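Local atomic coordinates of glycosyl hydrolase (Rhizobium leguminosarum bv. trifolii, PDB entry 5NDX), a protein that probably hydrolyses O-glycosyl bonds as a family 39 glycoside hydrolase, a bacterial counterpart of human alpha-L-iduronidase. Residues Val352-Phe358 with Arg542-Leu546; Thr374-Cys380 with Leu398-Pro403; Arg437-Leu443 with Gln521-Asp527. The protein carries 2 engineered substitutions. One frame throughout, in Å; residues are numbered along the deposited sequence.

Contact 1: Val352-Phe358 with Arg542-Leu546. Unlike the reference sequence in segment 352-358: T355 (reference Ala).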
loop_
_atom_site.group_PDB
_atom_site.type_symbol
_atom_site.label_atom_id
_atom_site.label_comp_id
_atom_site.label_asym_id
_atom_site.label_seq_id
_atom_site.Cartn_x
_atom_site.Cartn_y
_atom_site.Cartn_z
ATOM N N VAL A 352 4.649 -13.028 -22.528
ATOM C CA VAL A 352 5.903 -12.415 -22.076
ATOM C C VAL A 352 7.078 -12.634 -23.060
ATOM O O VAL A 352 8.050 -11.909 -22.985
ATOM C CB VAL A 352 6.305 -12.877 -20.640
ATOM C CG1 VAL A 352 5.234 -12.464 -19.619
ATOM C CG2 VAL A 352 6.597 -14.388 -20.580
ATOM N N ASP A 353 6.990 -13.605 -23.974
ATOM C CA ASP A 353 7.993 -13.739 -25.059
ATOM C C ASP A 353 7.957 -12.609 -26.119
ATOM O O ASP A 353 8.894 -12.496 -26.899
ATOM C CB ASP A 353 7.851 -15.070 -25.790
ATOM C CG ASP A 353 8.251 -16.264 -24.949
ATOM O OD1 ASP A 353 9.458 -16.475 -24.732
ATOM O OD2 ASP A 353 7.351 -17.051 -24.590
ATOM N N ARG A 354 6.884 -11.801 -26.151
ATOM C CA ARG A 354 6.776 -10.641 -27.082
ATOM C C ARG A 354 7.413 -9.398 -26.471
ATOM O O ARG A 354 8.267 -8.759 -27.096
ATOM C CB ARG A 354 5.314 -10.286 -27.479
ATOM C CG ARG A 354 4.325 -11.432 -27.725
ATOM C CD ARG A 354 4.802 -12.548 -28.666
ATOM N NE ARG A 354 5.114 -12.078 -30.025
ATOM C CZ ARG A 354 6.323 -12.060 -30.610
ATOM N NH1 ARG A 354 7.421 -12.510 -29.993
ATOM N NH2 ARG A 354 6.435 -11.586 -31.854
ATOM N N THR A 355 6.986 -9.064 -25.254
ATOM C CA THR A 355 7.354 -7.812 -24.609
ATOM C C THR A 355 8.761 -7.848 -24.035
ATOM O O THR A 355 9.342 -8.909 -23.779
ATOM C CB THR A 355 6.379 -7.401 -23.473
ATOM O OG1 THR A 355 5.796 -8.578 -22.897
ATOM C CG2 THR A 355 5.282 -6.466 -23.979
ATOM N N PRO A 356 9.334 -6.672 -23.851
ATOM C CA PRO A 356 10.691 -6.653 -23.308
ATOM C C PRO A 356 10.796 -7.347 -21.928
ATOM O O PRO A 356 9.941 -7.168 -21.096
ATOM C CB PRO A 356 11.003 -5.165 -23.223
ATOM C CG PRO A 356 10.156 -4.564 -24.305
ATOM C CD PRO A 356 8.881 -5.334 -24.266
ATOM N N PRO A 357 11.825 -8.161 -21.723
ATOM C CA PRO A 357 12.017 -8.791 -20.431
ATOM C C PRO A 357 12.408 -7.745 -19.318
ATOM O O PRO A 357 12.707 -6.587 -19.636
ATOM C CB PRO A 357 13.141 -9.779 -20.703
ATOM C CG PRO A 357 13.926 -9.164 -21.793
ATOM C CD PRO A 357 12.964 -8.385 -22.639
ATOM N N PHE A 358 12.312 -8.133 -18.040
ATOM C CA PHE A 358 12.461 -7.164 -16.952
ATOM C C PHE A 358 12.646 -7.870 -15.654
ATOM O O PHE A 358 12.266 -9.033 -15.514
ATOM C CB PHE A 358 11.245 -6.200 -16.830
ATOM C CG PHE A 358 9.988 -6.879 -16.349
ATOM C CD1 PHE A 358 9.196 -7.624 -17.235
ATOM C CD2 PHE A 358 9.614 -6.831 -15.012
ATOM C CE1 PHE A 358 8.072 -8.304 -16.778
ATOM C CE2 PHE A 358 8.504 -7.500 -14.567
ATOM C CZ PHE A 358 7.723 -8.228 -15.446
ATOM N N ARG A 542 5.265 -17.817 -15.503
ATOM C CA ARG A 542 6.500 -17.613 -16.229
ATOM C C ARG A 542 6.746 -16.150 -16.591
ATOM O O ARG A 542 5.882 -15.467 -17.091
ATOM C CB ARG A 542 6.473 -18.462 -17.500
ATOM C CG ARG A 542 7.654 -18.252 -18.431
ATOM C CD ARG A 542 7.858 -19.501 -19.301
ATOM N NE ARG A 542 8.995 -19.334 -20.194
ATOM C CZ ARG A 542 8.967 -18.646 -21.338
ATOM N NH1 ARG A 542 7.872 -18.030 -21.763
ATOM N NH2 ARG A 542 10.080 -18.555 -22.057
ATOM N N TYR A 543 7.962 -15.678 -16.343
ATOM C CA TYR A 543 8.403 -14.380 -16.831
ATOM C C TYR A 543 9.783 -14.532 -17.392
ATOM O O TYR A 543 10.464 -15.516 -17.100
ATOM C CB TYR A 543 8.442 -13.343 -15.673
ATOM C CG TYR A 543 7.075 -12.953 -15.240
ATOM C CD1 TYR A 543 6.413 -11.888 -15.828
ATOM C CD2 TYR A 543 6.415 -13.673 -14.284
ATOM C CE1 TYR A 543 5.125 -11.542 -15.444
ATOM C CE2 TYR A 543 5.111 -13.336 -13.889
ATOM C CZ TYR A 543 4.494 -12.258 -14.451
ATOM O OH TYR A 543 3.245 -11.946 -14.042
ATOM N N LEU A 544 10.200 -13.534 -18.164
ATOM C CA LEU A 544 11.585 -13.448 -18.578
ATOM C C LEU A 544 12.233 -12.220 -17.931
ATOM O O LEU A 544 11.730 -11.084 -18.071
ATOM C CB LEU A 544 11.698 -13.366 -20.107
ATOM C CG LEU A 544 11.168 -14.605 -20.852
ATOM C CD1 LEU A 544 11.198 -14.378 -22.370
ATOM C CD2 LEU A 544 11.999 -15.822 -20.486
ATOM N N GLY A 545 13.347 -12.466 -17.250
ATOM C CA GLY A 545 14.184 -11.424 -16.674
ATOM C C GLY A 545 15.152 -10.837 -17.685
ATOM O O GLY A 545 15.214 -11.287 -18.827
ATOM N N LEU A 546 15.890 -9.828 -17.263
ATOM C CA LEU A 546 16.922 -9.184 -18.112
ATOM C C LEU A 546 17.804 -10.212 -18.770
ATOM O O LEU A 546 18.226 -11.149 -18.115
ATOM C CB LEU A 546 17.846 -8.308 -17.282
ATOM C CG LEU A 546 17.425 -6.884 -16.967
ATOM C CD1 LEU A 546 18.691 -6.070 -16.664
ATOM C CD2 LEU A 546 16.676 -6.209 -18.096
#
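The guanidinium of R542 meets the carboxylate of D353 at its edge, the two planes turned 33° apart. NH1 of R542 gives the main bond of this salt bridge, 3.0 Å to OD2 of D353, which it reaches from above the carboxylate plane; NH2 adds a weak bond to OD1. R542 gets there with CG anti to its backbone N (chi1 175°) and an extended chain. The same NH2 has a second acidic partner in E550. F358 and Y543 meet obliquely, CZ of F358 lying 3.9 Å from CD1 of Y543, and CG1 of V352 reaches the same CD1 at 4.0 Å. In the plane of the F358 ring, P356 O lies at the edge. One backbone bond ties the segments, F358 N to L544 O at 3.0 Å. P357 packs its CB against CB of L544, and F358 O receives a nearly straight CA-H...O contact from G545. The contact joins the loop leading into strand 358-362 to strand 536-545. Helix 36-45 touches F358 and Y543 through Q40, and strand 549-557 flanks R542, Y543 and L544.

Contact 2: Thr374-Cys380 with Leu398-Pro403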
loop_
_atom_site.group_PDB
_atom_site.type_symbol
_atom_site.label_atom_id
_atom_site.label_comp_id
_atom_site.label_asym_id
_atom_site.label_seq_id
_atom_site.Cartn_x
_atom_site.Cartn_y
_atom_site.Cartn_z
ATOM N N THR A 374 1.397 -5.843 9.822
ATOM C CA THR A 374 1.378 -6.728 10.989
ATOM C C THR A 374 0.749 -6.170 12.227
ATOM O O THR A 374 0.696 -6.876 13.233
ATOM C CB THR A 374 2.805 -7.191 11.390
ATOM O OG1 THR A 374 3.573 -6.082 11.933
ATOM C CG2 THR A 374 3.513 -7.779 10.194
ATOM N N LEU A 375 0.330 -4.906 12.215
ATOM C CA LEU A 375 -0.213 -4.311 13.403
ATOM C C LEU A 375 -1.552 -4.954 13.784
ATOM O O LEU A 375 -2.247 -5.513 12.956
ATOM C CB LEU A 375 -0.357 -2.808 13.244
ATOM C CG LEU A 375 0.964 -2.011 13.300
ATOM C CD1 LEU A 375 0.829 -0.614 12.710
ATOM C CD2 LEU A 375 1.482 -1.946 14.718
ATOM N N GLY A 376 -1.834 -4.896 15.073
ATOM C CA GLY A 376 -3.026 -5.455 15.660
ATOM C C GLY A 376 -4.238 -4.556 15.633
ATOM O O GLY A 376 -4.273 -3.595 14.883
ATOM N N ASP A 377 -5.239 -4.881 16.465
ATOM C CA ASP A 377 -6.551 -4.232 16.349
ATOM C C ASP A 377 -6.888 -3.403 17.589
ATOM O O ASP A 377 -7.991 -2.846 17.696
ATOM C CB ASP A 377 -7.640 -5.257 16.075
ATOM C CG ASP A 377 -7.835 -6.242 17.267
ATOM O OD1 ASP A 377 -7.193 -6.126 18.367
ATOM O OD2 ASP A 377 -8.631 -7.174 17.069
ATOM N N THR A 378 -5.950 -3.296 18.522
ATOM C CA THR A 378 -6.203 -2.543 19.737
ATOM C C THR A 378 -4.952 -1.776 20.138
ATOM O O THR A 378 -3.876 -2.352 20.164
ATOM C CB THR A 378 -6.614 -3.519 20.879
ATOM O OG1 THR A 378 -7.697 -4.356 20.453
ATOM C CG2 THR A 378 -7.080 -2.779 22.023
ATOM N N VAL A 379 -5.082 -0.493 20.460
ATOM C CA VAL A 379 -3.956 0.283 20.997
ATOM C C VAL A 379 -3.728 -0.067 22.464
ATOM O O VAL A 379 -4.663 -0.148 23.221
ATOM C CB VAL A 379 -4.178 1.783 20.808
ATOM C CG1 VAL A 379 -3.043 2.593 21.415
ATOM C CG2 VAL A 379 -4.325 2.109 19.316
ATOM N N CYS A 380 -2.488 -0.319 22.839
ATOM C CA CYS A 380 -2.084 -0.558 24.249
ATOM C C CYS A 380 -1.518 0.688 24.863
ATOM O O CYS A 380 -0.975 1.540 24.165
ATOM C CB CYS A 380 -0.866 -1.461 24.345
ATOM S SG CYS A 380 -0.976 -2.983 23.531
ATOM N N LEU A 398 3.601 3.041 17.356
ATOM C CA LEU A 398 2.225 2.500 17.182
ATOM C C LEU A 398 2.216 1.166 17.943
ATOM O O LEU A 398 2.706 0.152 17.437
ATOM C CB LEU A 398 1.862 2.293 15.710
ATOM C CG LEU A 398 1.876 3.567 14.830
ATOM C CD1 LEU A 398 1.909 3.192 13.369
ATOM C CD2 LEU A 398 0.657 4.445 15.135
ATOM N N PRO A 399 1.683 1.164 19.171
ATOM C CA PRO A 399 1.750 0.014 20.034
ATOM C C PRO A 399 0.422 -0.688 20.052
ATOM O O PRO A 399 -0.557 -0.086 20.474
ATOM C CB PRO A 399 2.077 0.624 21.393
ATOM C CG PRO A 399 1.400 1.954 21.357
ATOM C CD PRO A 399 1.216 2.362 19.896
ATOM N N THR A 400 0.371 -1.911 19.506
ATOM C CA THR A 400 -0.886 -2.628 19.343
ATOM C C THR A 400 -0.846 -4.015 19.970
ATOM O O THR A 400 0.209 -4.637 20.054
ATOM C CB THR A 400 -1.326 -2.770 17.876
ATOM O OG1 THR A 400 -0.423 -3.632 17.173
ATOM C CG2 THR A 400 -1.450 -1.417 17.208
ATOM N N ARG A 401 -2.016 -4.470 20.395
ATOM C CA ARG A 401 -2.251 -5.872 20.835
ATOM C C ARG A 401 -2.832 -6.655 19.668
ATOM O O ARG A 401 -3.709 -6.173 18.959
ATOM C CB ARG A 401 -3.221 -5.926 22.026
ATOM C CG ARG A 401 -3.320 -7.259 22.817
ATOM C CD ARG A 401 -4.465 -7.152 23.863
ATOM N NE ARG A 401 -5.744 -7.015 23.145
ATOM C CZ ARG A 401 -6.955 -6.701 23.655
ATOM N NH1 ARG A 401 -7.111 -6.462 24.954
ATOM N NH2 ARG A 401 -8.031 -6.620 22.804
ATOM N N LEU A 402 -2.320 -7.847 19.481
ATOM C CA LEU A 402 -2.806 -8.780 18.456
ATOM C C LEU A 402 -3.994 -9.645 18.983
ATOM O O LEU A 402 -4.026 -10.013 20.162
ATOM C CB LEU A 402 -1.676 -9.714 18.034
ATOM C CG LEU A 402 -0.468 -9.026 17.369
ATOM C CD1 LEU A 402 0.744 -9.928 17.396
ATOM C CD2 LEU A 402 -0.842 -8.691 15.956
ATOM N N PRO A 403 -4.943 -9.972 18.116
ATOM C CA PRO A 403 -5.916 -11.036 18.455
ATOM C C PRO A 403 -5.204 -12.291 18.852
ATOM O O PRO A 403 -4.262 -12.708 18.168
ATOM C CB PRO A 403 -6.652 -11.300 17.133
ATOM C CG PRO A 403 -6.504 -10.011 16.343
ATOM C CD PRO A 403 -5.174 -9.406 16.772
#
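G376 N gives its hydrogen to OG1 of T400 at 2.8 Å, just before strand 378-385 pairs with its antiparallel neighbour 395-401 in the mixed beta sheet beside the TIM barrel; the short segments 378-380 and 398-401 cross at 116°. With OG1 of T400 set between the backbone N and the carbonyl carbon (chi1 67°), the hydroxyl faces the turn at G376. Next to it, D377 N bonds to R401 O, and G376 CA makes a CA-H...O contact with that same oxygen, so the bend before the strand is held by two hydrogen bonds and a CA-H...O contact. Within the strands, R401 N bonds to T378 O at 2.8 Å and C380 N to P399 O at 3.1 Å. V379 and T400 form the non-hydrogen-bonded pair between these two bonds. On the face of T378 and R401 the two side chains run side by side in the same direction: CG2 of T378 lies 4.0 Å above one face of the guanidinium, offset toward its rim. T378 OG1 is itself bonded to OD1 of D377.

Farther out, CD1 of L375 meets CD1 of L398 at about a right angle, while its CD2 rests near T400 OG1. That hydroxyl is also bonded to S408 O, on strand 407-413, which continues the sheet on the other side of strand 395-401. T374 OG1 is bonded to L371 O, in helix 364-372, and to S408 OG. F18 and R16 touch V379. Beyond R401, CG of P403 packs 3.6 Å from OD2 of D377.

Contact 3: Arg437-Leu443 with Gln521-Asp527. Unlike the reference sequence in segment 437-443: I440 (reference Leu).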
loop_
_atom_site.group_PDB
_atom_site.type_symbol
_atom_site.label_atom_id
_atom_site.label_comp_id
_atom_site.label_asym_id
_atom_site.label_seq_id
_atom_site.Cartn_x
_atom_site.Cartn_y
_atom_site.Cartn_z
ATOM N N ARG A 437 5.498 -19.110 27.029
ATOM C CA ARG A 437 6.570 -18.778 26.106
ATOM C C ARG A 437 6.070 -17.762 25.081
ATOM O O ARG A 437 4.969 -17.892 24.514
ATOM C CB ARG A 437 6.966 -19.939 25.199
ATOM C CG ARG A 437 7.821 -21.061 25.687
ATOM C CD ARG A 437 7.577 -22.259 24.748
ATOM N NE ARG A 437 8.665 -22.544 23.826
ATOM C CZ ARG A 437 8.546 -23.136 22.628
ATOM N NH1 ARG A 437 7.375 -23.490 22.114
ATOM N NH2 ARG A 437 9.637 -23.336 21.896
ATOM N N HIS A 438 6.951 -16.856 24.741
ATOM C CA HIS A 438 6.727 -15.929 23.636
ATOM C C HIS A 438 7.961 -15.870 22.797
ATOM O O HIS A 438 9.096 -16.041 23.299
ATOM C CB HIS A 438 6.429 -14.548 24.192
ATOM C CG HIS A 438 5.112 -14.460 24.863
ATOM N ND1 HIS A 438 3.985 -13.969 24.234
ATOM C CD2 HIS A 438 4.724 -14.820 26.099
ATOM C CE1 HIS A 438 2.964 -14.008 25.073
ATOM N NE2 HIS A 438 3.381 -14.536 26.202
ATOM N N ALA A 439 7.749 -15.539 21.538
ATOM C CA ALA A 439 8.837 -15.293 20.590
ATOM C C ALA A 439 8.867 -13.797 20.256
ATOM O O ALA A 439 7.807 -13.145 20.106
ATOM C CB ALA A 439 8.632 -16.107 19.337
ATOM N N ILE A 440 10.083 -13.258 20.212
ATOM C CA ILE A 440 10.324 -11.856 19.878
ATOM C C ILE A 440 10.956 -11.810 18.486
ATOM O O ILE A 440 12.031 -12.381 18.309
ATOM C CB ILE A 440 11.246 -11.199 20.901
ATOM C CG1 ILE A 440 10.665 -11.357 22.314
ATOM C CG2 ILE A 440 11.446 -9.704 20.571
ATOM C CD1 ILE A 440 11.666 -10.954 23.420
ATOM N N CYS A 441 10.275 -11.165 17.523
ATOM C CA CYS A 441 10.737 -10.982 16.158
ATOM C C CYS A 441 10.948 -9.497 15.949
ATOM O O CYS A 441 10.047 -8.712 16.237
ATOM C CB CYS A 441 9.709 -11.466 15.099
ATOM S SG CYS A 441 9.035 -13.096 15.520
ATOM N N LEU A 442 12.153 -9.130 15.494
ATOM C CA LEU A 442 12.508 -7.748 15.256
ATOM C C LEU A 442 12.805 -7.553 13.780
ATOM O O LEU A 442 13.758 -8.113 13.274
ATOM C CB LEU A 442 13.727 -7.378 16.078
ATOM C CG LEU A 442 13.643 -7.711 17.563
ATOM C CD1 LEU A 442 15.021 -7.609 18.185
ATOM C CD2 LEU A 442 12.635 -6.845 18.297
ATOM N N LEU A 443 11.970 -6.799 13.092
ATOM C CA LEU A 443 12.165 -6.488 11.684
ATOM C C LEU A 443 12.625 -5.011 11.556
ATOM O O LEU A 443 12.131 -4.150 12.292
ATOM C CB LEU A 443 10.860 -6.659 10.946
ATOM C CG LEU A 443 10.264 -8.046 10.973
ATOM C CD1 LEU A 443 8.808 -7.991 10.592
ATOM C CD2 LEU A 443 11.021 -8.890 9.958
ATOM N N GLN A 521 9.808 -3.104 13.402
ATOM C CA GLN A 521 8.559 -3.777 13.845
ATOM C C GLN A 521 8.941 -4.829 14.881
ATOM O O GLN A 521 9.821 -5.660 14.635
ATOM C CB GLN A 521 7.840 -4.398 12.650
ATOM C CG GLN A 521 6.378 -4.677 12.897
ATOM C CD GLN A 521 5.565 -3.425 12.958
ATOM O OE1 GLN A 521 5.938 -2.378 12.394
ATOM N NE2 GLN A 521 4.419 -3.504 13.630
ATOM N N VAL A 522 8.351 -4.729 16.073
ATOM C CA VAL A 522 8.585 -5.680 17.141
ATOM C C VAL A 522 7.291 -6.529 17.285
ATOM O O VAL A 522 6.213 -5.992 17.561
ATOM C CB VAL A 522 8.846 -4.947 18.445
ATOM C CG1 VAL A 522 9.143 -5.950 19.568
ATOM C CG2 VAL A 522 9.999 -3.910 18.260
ATOM N N LEU A 523 7.415 -7.834 17.099
ATOM C CA LEU A 523 6.326 -8.765 17.261
ATOM C C LEU A 523 6.679 -9.626 18.439
ATOM O O LEU A 523 7.798 -10.168 18.494
ATOM C CB LEU A 523 6.180 -9.646 16.025
ATOM C CG LEU A 523 5.974 -8.902 14.695
ATOM C CD1 LEU A 523 6.028 -9.853 13.493
ATOM C CD2 LEU A 523 4.681 -8.170 14.711
ATOM N N VAL A 524 5.774 -9.687 19.408
ATOM C CA VAL A 524 5.919 -10.570 20.564
ATOM C C VAL A 524 4.680 -11.481 20.554
ATOM O O VAL A 524 3.565 -11.002 20.768
ATOM C CB VAL A 524 5.973 -9.798 21.857
ATOM C CG1 VAL A 524 6.137 -10.755 23.024
ATOM C CG2 VAL A 524 7.147 -8.804 21.857
ATOM N N VAL A 525 4.871 -12.760 20.229
ATOM C CA VAL A 525 3.735 -13.620 19.944
ATOM C C VAL A 525 3.729 -14.848 20.879
ATOM O O VAL A 525 4.774 -15.369 21.171
ATOM C CB VAL A 525 3.683 -14.053 18.480
ATOM C CG1 VAL A 525 3.569 -12.834 17.615
ATOM C CG2 VAL A 525 4.894 -14.862 18.055
ATOM N N PRO A 526 2.541 -15.289 21.347
ATOM C CA PRO A 526 2.470 -16.447 22.218
ATOM C C PRO A 526 2.636 -17.744 21.439
ATOM O O PRO A 526 2.580 -17.755 20.235
ATOM C CB PRO A 526 1.069 -16.352 22.825
ATOM C CG PRO A 526 0.266 -15.695 21.744
ATOM C CD PRO A 526 1.221 -14.658 21.168
ATOM N N ASP A 527 2.898 -18.822 22.154
ATOM C CA ASP A 527 3.028 -20.150 21.586
ATOM C C ASP A 527 1.616 -20.797 21.544
ATOM O O ASP A 527 1.035 -21.052 22.577
ATOM C CB ASP A 527 3.988 -20.969 22.451
ATOM C CG ASP A 527 4.196 -22.380 21.943
ATOM O OD1 ASP A 527 3.678 -22.755 20.893
ATOM O OD2 ASP A 527 4.890 -23.139 22.625
HETATM O O HOH W 1 2.488 -18.533 25.226
#
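R437 and D527 close one end of a regular antiparallel strand pair, 436-445 with 518-526, in the mixed beta sheet of this glycosidase. Their side chains cross obliquely, the guanidinium and carboxylate planes 67° apart. NH1 of R437 donates to OD2 of D527 at 2.6 Å, with the oxygen in the guanidinium plane while NH1 stands above the carboxylate plane. CG of D527 lies anti to the backbone N (chi1 -180°), which brings OD2 to R437; the other oxygen, OD1, forms a salt bridge with R612 and accepts a hydrogen bond from G529 N, so the carboxylate is shared between two arginines.

Beside it, H438 leans obliquely across P526, its CE1 3.8 Å from CB of the proline, and its CB meets CG1 of V524. The far nitrogen of the imidazole, NE2, bonds to V434 O, which helps to fix the ring's rotation. H438, I440 and L442 pair with P526, V524 and V522 on one face of the sheet. There L442 and V522 lie side by side, pointing the same way, with CD2 of L442 3.8 Å from CG1 of V522. I440, which differs from the reference sequence, sits with V524 against I508 of strand 508-516.

The other face carries A439 with V525, C441 with L523 and L443 with Q521, each pair joined by two backbone bonds of 2.8 to 3.0 Å. A439 and C441 touch A609 on this face. Q521 bends at chi2 (71°), and its amide reaches S410 OG through OE1 and S408 OG through NE2. Strand 493-503 flanks 436-445, and 407-413 flanks 518-526. At the R437 end, where D527 N to R437 O is a weak bond, a water donates to R437 O at 2.7 Å and accepts from D527 N.

Contacts 2 and 3 belong to the same nine-stranded mixed sheet, their centres 13 Å apart, with strand 407-413 between strands 395-401 and 518-526. They meet where T374 and L375 pack on Q521, L375 CD2 lying 3.5 Å from Q521 NE2, and where L402 CD1 reaches V525 CG1. Contact 1 lies apart, about 40 Å from the centre of either, and joins the loop before strand 358-362 to strand 536-545 of the three-stranded sheet, the strand that follows 518-526 in the chain. All three lie away from the ligand pockets; the side chain of D377 in contact 2 lies about 9 Å from a bound coumarin glycoside, 8U8.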